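CRISPR-associated endonuclease Cas2 2 (PDB 1ZPW) belongs to the Cas2 family of metal-dependent endoribonucleases in CRISPR adaptive immunity, and forms homodimers that join a Cas1 homodimer in a heterotetramer. Local coordinates at residues 2-10 against 31-42. Numbering follows the deposited sequence.
Sequences GKRLYAVAY and RVQLSVFECYLD
CG of Y10 sits between its own backbone N and carbonyl carbon (chi1 53°), which swings the ring across to S35, R31 and F37. S35 CA lies over one face, 4.1 Å from the centroid of the Y10 ring. R31 starts with CG anti to the backbone N (chi1 -176°) and bends at chi3. R31 NH2 then donates to Y10 OH at 3.1 Å, from a guanidinium turned 72° to the ring. The same NH2 donates to Q33 O, nearly in the guanidinium plane. A water bridges Y10 OH and R31 NH1. The Y10 hydroxyl also meets the edge of the F37 ring, 3.5 Å from F37 CE1.

Strands 4-10 and 36-41 are antiparallel neighbours in the ferredoxin-like fold of Cas2. D11, the predicted catalytic metal ligand, directly follows Y10. V32 and Q33 both face V36 in a classic beta bulge.

On the face of the sheet that carries L41, CD1 of Y6 packs 3.7 Å from L41 CD1, and L46 of helix 43-56 touches both side chains. On the opposite face of the sheet, the Y40 ring lies between K3 and L5. K3 NZ makes a cation-pi contact 4.6 Å from the centroid of the Y40 ring, and L5 CD1 makes a CH-pi contact from the opposite side.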
loop_
_atom_site.group_PDB
_atom_site.type_symbol
_atom_site.label_atom_id
_atom_site.label_comp_id
_atom_site.label_asym_id
_atom_site.label_seq_id
_atom_site.Cartn_x
_atom_site.Cartn_y
_atom_site.Cartn_z
ATOM N N GLY A 2 -6.641 -11.668 12.356
ATOM C CA GLY A 2 -6.519 -10.331 13.003
ATOM C C GLY A 2 -5.618 -9.428 12.176
ATOM O O GLY A 2 -5.496 -9.624 10.955
ATOM N N LYS A 3 -4.973 -8.455 12.813
ATOM C CA LYS A 3 -4.068 -7.576 12.048
ATOM C C LYS A 3 -2.784 -8.285 11.596
ATOM O O LYS A 3 -2.166 -9.084 12.311
ATOM C CB LYS A 3 -3.748 -6.264 12.780
ATOM C CG LYS A 3 -2.294 -6.122 13.223
ATOM C CD LYS A 3 -2.156 -5.233 14.453
ATOM C CE LYS A 3 -0.968 -4.300 14.349
ATOM N NZ LYS A 3 -0.016 -4.420 15.491
ATOM N N ARG A 4 -2.389 -7.999 10.374
ATOM C CA ARG A 4 -1.159 -8.547 9.875
ATOM C C ARG A 4 -0.531 -7.440 9.076
ATOM O O ARG A 4 -1.219 -6.509 8.662
ATOM C CB ARG A 4 -1.446 -9.688 8.919
ATOM C CG ARG A 4 -2.029 -10.946 9.487
ATOM C CD ARG A 4 -2.471 -11.904 8.373
ATOM N NE ARG A 4 -1.389 -12.764 7.883
ATOM C CZ ARG A 4 -0.338 -12.359 7.174
ATOM N NH1 ARG A 4 -0.181 -11.076 6.864
ATOM N NH2 ARG A 4 0.573 -13.242 6.784
ATOM N N LEU A 5 0.775 -7.556 8.848
ATOM C CA LEU A 5 1.496 -6.619 7.977
ATOM C C LEU A 5 1.251 -6.936 6.500
ATOM O O LEU A 5 1.313 -8.098 6.080
ATOM C CB LEU A 5 3.007 -6.668 8.257
ATOM C CG LEU A 5 3.937 -5.839 7.356
ATOM C CD1 LEU A 5 3.635 -4.354 7.561
ATOM C CD2 LEU A 5 5.405 -6.130 7.676
ATOM N N TYR A 6 0.958 -5.893 5.732
ATOM C CA TYR A 6 0.866 -6.019 4.268
ATOM C C TYR A 6 1.791 -5.021 3.627
ATOM O O TYR A 6 1.914 -3.882 4.082
ATOM C CB TYR A 6 -0.561 -5.751 3.763
ATOM C CG TYR A 6 -1.580 -6.790 4.166
ATOM C CD1 TYR A 6 -2.119 -6.803 5.467
ATOM C CD2 TYR A 6 -2.030 -7.736 3.237
ATOM C CE1 TYR A 6 -3.054 -7.781 5.831
ATOM C CE2 TYR A 6 -2.980 -8.700 3.600
ATOM C CZ TYR A 6 -3.485 -8.688 4.891
ATOM O OH TYR A 6 -4.415 -9.644 5.250
ATOM N N ALA A 7 2.451 -5.438 2.545
ATOM C CA ALA A 7 3.169 -4.494 1.690
ATOM C C ALA A 7 2.216 -4.131 0.562
ATOM O O ALA A 7 1.635 -5.007 -0.089
ATOM C CB ALA A 7 4.438 -5.116 1.114
ATOM N N VAL A 8 2.041 -2.837 0.346
ATOM C CA VAL A 8 1.088 -2.376 -0.673
ATOM C C VAL A 8 1.897 -1.611 -1.705
ATOM O O VAL A 8 2.408 -0.539 -1.396
ATOM C CB VAL A 8 -0.018 -1.483 -0.082
ATOM C CG1 VAL A 8 -0.980 -1.059 -1.198
ATOM C CG2 VAL A 8 -0.792 -2.234 0.977
ATOM N N ALA A 9 2.005 -2.171 -2.920
ATOM C CA ALA A 9 2.863 -1.611 -3.949
ATOM C C ALA A 9 2.011 -1.163 -5.113
ATOM O O ALA A 9 1.095 -1.876 -5.537
ATOM C CB ALA A 9 3.878 -2.651 -4.420
ATOM N N TYR A 10 2.310 0.018 -5.637
ATOM C CA TYR A 10 1.469 0.572 -6.696
ATOM C C TYR A 10 2.263 1.133 -7.842
ATOM O O TYR A 10 3.412 1.575 -7.687
ATOM C CB TYR A 10 0.498 1.613 -6.159
ATOM C CG TYR A 10 1.125 2.716 -5.350
ATOM C CD1 TYR A 10 1.263 2.589 -3.967
ATOM C CD2 TYR A 10 1.600 3.883 -5.970
ATOM C CE1 TYR A 10 1.821 3.598 -3.200
ATOM C CE2 TYR A 10 2.166 4.907 -5.202
ATOM C CZ TYR A 10 2.267 4.758 -3.840
ATOM O OH TYR A 10 2.856 5.760 -3.109
ATOM N N ARG A 31 4.414 5.123 4.367
ATOM C CA ARG A 31 5.308 4.965 3.219
ATOM C C ARG A 31 6.635 4.335 3.639
ATOM O O ARG A 31 7.198 4.687 4.677
ATOM C CB ARG A 31 5.596 6.328 2.616
ATOM C CG ARG A 31 6.465 6.263 1.337
ATOM C CD ARG A 31 6.760 7.606 0.722
ATOM N NE ARG A 31 5.543 8.276 0.243
ATOM C CZ ARG A 31 4.910 7.950 -0.869
ATOM N NH1 ARG A 31 3.818 8.634 -1.226
ATOM N NH2 ARG A 31 5.356 6.939 -1.622
ATOM N N VAL A 32 7.151 3.439 2.801
ATOM C CA VAL A 32 8.521 2.932 2.978
ATOM C C VAL A 32 9.434 3.226 1.786
ATOM O O VAL A 32 10.652 3.269 1.958
ATOM C CB VAL A 32 8.574 1.390 3.359
ATOM C CG1 VAL A 32 7.996 1.209 4.757
ATOM C CG2 VAL A 32 7.818 0.484 2.363
ATOM N N GLN A 33 8.848 3.392 0.598
ATOM C CA GLN A 33 9.552 3.644 -0.666
ATOM C C GLN A 33 8.653 4.465 -1.545
ATOM O O GLN A 33 7.491 4.709 -1.210
ATOM C CB GLN A 33 9.829 2.325 -1.440
ATOM C CG GLN A 33 10.847 1.481 -0.777
ATOM C CD GLN A 33 11.384 0.319 -1.601
ATOM O OE1 GLN A 33 12.341 -0.307 -1.181
ATOM N NE2 GLN A 33 10.781 0.022 -2.719
ATOM N N LEU A 34 9.177 4.878 -2.701
ATOM C CA LEU A 34 8.426 5.745 -3.624
ATOM C C LEU A 34 7.060 5.185 -4.048
ATOM O O LEU A 34 6.122 5.952 -4.321
ATOM C CB LEU A 34 9.292 5.994 -4.866
ATOM C CG LEU A 34 9.119 7.200 -5.766
ATOM C CD1 LEU A 34 9.324 8.468 -4.934
ATOM C CD2 LEU A 34 10.178 7.124 -6.909
ATOM N N SER A 35 6.967 3.863 -4.113
ATOM C CA SER A 35 5.767 3.182 -4.613
ATOM C C SER A 35 5.286 2.115 -3.660
ATOM O O SER A 35 4.556 1.224 -4.096
ATOM C CB SER A 35 6.090 2.507 -5.957
ATOM O OG SER A 35 6.696 3.449 -6.837
ATOM N N VAL A 36 5.684 2.169 -2.381
ATOM C CA VAL A 36 5.279 1.128 -1.436
ATOM C C VAL A 36 4.909 1.677 -0.067
ATOM O O VAL A 36 5.659 2.484 0.479
ATOM C CB VAL A 36 6.412 0.070 -1.202
ATOM C CG1 VAL A 36 5.903 -1.076 -0.295
ATOM C CG2 VAL A 36 6.902 -0.481 -2.532
ATOM N N PHE A 37 3.760 1.225 0.458
ATOM C CA PHE A 37 3.369 1.461 1.840
ATOM C C PHE A 37 3.349 0.178 2.617
ATOM O O PHE A 37 3.081 -0.885 2.048
ATOM C CB PHE A 37 1.957 2.093 1.921
ATOM C CG PHE A 37 1.945 3.596 1.748
ATOM C CD1 PHE A 37 2.309 4.177 0.526
ATOM C CD2 PHE A 37 1.486 4.435 2.781
ATOM C CE1 PHE A 37 2.311 5.559 0.345
ATOM C CE2 PHE A 37 1.491 5.841 2.615
ATOM C CZ PHE A 37 1.896 6.404 1.379
ATOM N N GLU A 38 3.573 0.283 3.933
ATOM C CA GLU A 38 3.363 -0.852 4.819
ATOM C C GLU A 38 2.167 -0.570 5.679
ATOM O O GLU A 38 2.136 0.461 6.351
ATOM C CB GLU A 38 4.589 -1.079 5.701
ATOM C CG GLU A 38 5.667 -1.844 4.937
ATOM C CD GLU A 38 6.959 -2.032 5.718
ATOM O OE1 GLU A 38 7.018 -1.720 6.936
ATOM O OE2 GLU A 38 7.939 -2.509 5.114
ATOM N N CYS A 39 1.218 -1.500 5.687
ATOM C CA CYS A 39 -0.082 -1.294 6.338
ATOM C C CYS A 39 -0.422 -2.486 7.208
ATOM O O CYS A 39 -0.349 -3.632 6.788
ATOM C CB CYS A 39 -1.198 -1.140 5.276
ATOM S SG CYS A 39 -0.992 0.277 4.176
ATOM N N TYR A 40 -0.873 -2.217 8.427
ATOM C CA TYR A 40 -1.387 -3.289 9.267
ATOM C C TYR A 40 -2.877 -3.375 9.082
ATOM O O TYR A 40 -3.580 -2.394 9.321
ATOM C CB TYR A 40 -1.045 -3.034 10.752
ATOM C CG TYR A 40 0.374 -3.431 11.024
ATOM C CD1 TYR A 40 0.687 -4.759 11.313
ATOM C CD2 TYR A 40 1.381 -2.513 10.929
ATOM C CE1 TYR A 40 1.988 -5.154 11.538
ATOM C CE2 TYR A 40 2.705 -2.897 11.126
ATOM C CZ TYR A 40 2.982 -4.217 11.435
ATOM O OH TYR A 40 4.289 -4.611 11.643
ATOM N N LEU A 41 -3.355 -4.517 8.609
ATOM C CA LEU A 41 -4.769 -4.659 8.226
ATOM C C LEU A 41 -5.320 -5.947 8.764
ATOM O O LEU A 41 -4.610 -6.980 8.845
ATOM C CB LEU A 41 -4.941 -4.685 6.691
ATOM C CG LEU A 41 -4.313 -3.517 5.910
ATOM C CD1 LEU A 41 -4.159 -3.894 4.417
ATOM C CD2 LEU A 41 -5.034 -2.220 6.119
ATOM N N ASP A 42 -6.599 -5.912 9.109
ATOM C CA ASP A 42 -7.329 -7.160 9.240
ATOM C C ASP A 42 -8.304 -7.278 8.064
ATOM O O ASP A 42 -8.287 -6.445 7.150
ATOM C CB ASP A 42 -8.044 -7.230 10.597
ATOM C CG ASP A 42 -8.982 -6.078 10.827
ATOM O OD1 ASP A 42 -9.408 -5.916 11.995
ATOM O OD2 ASP A 42 -9.362 -5.272 9.929
HETATM O O HOH W 1 3.422 8.160 -4.128
#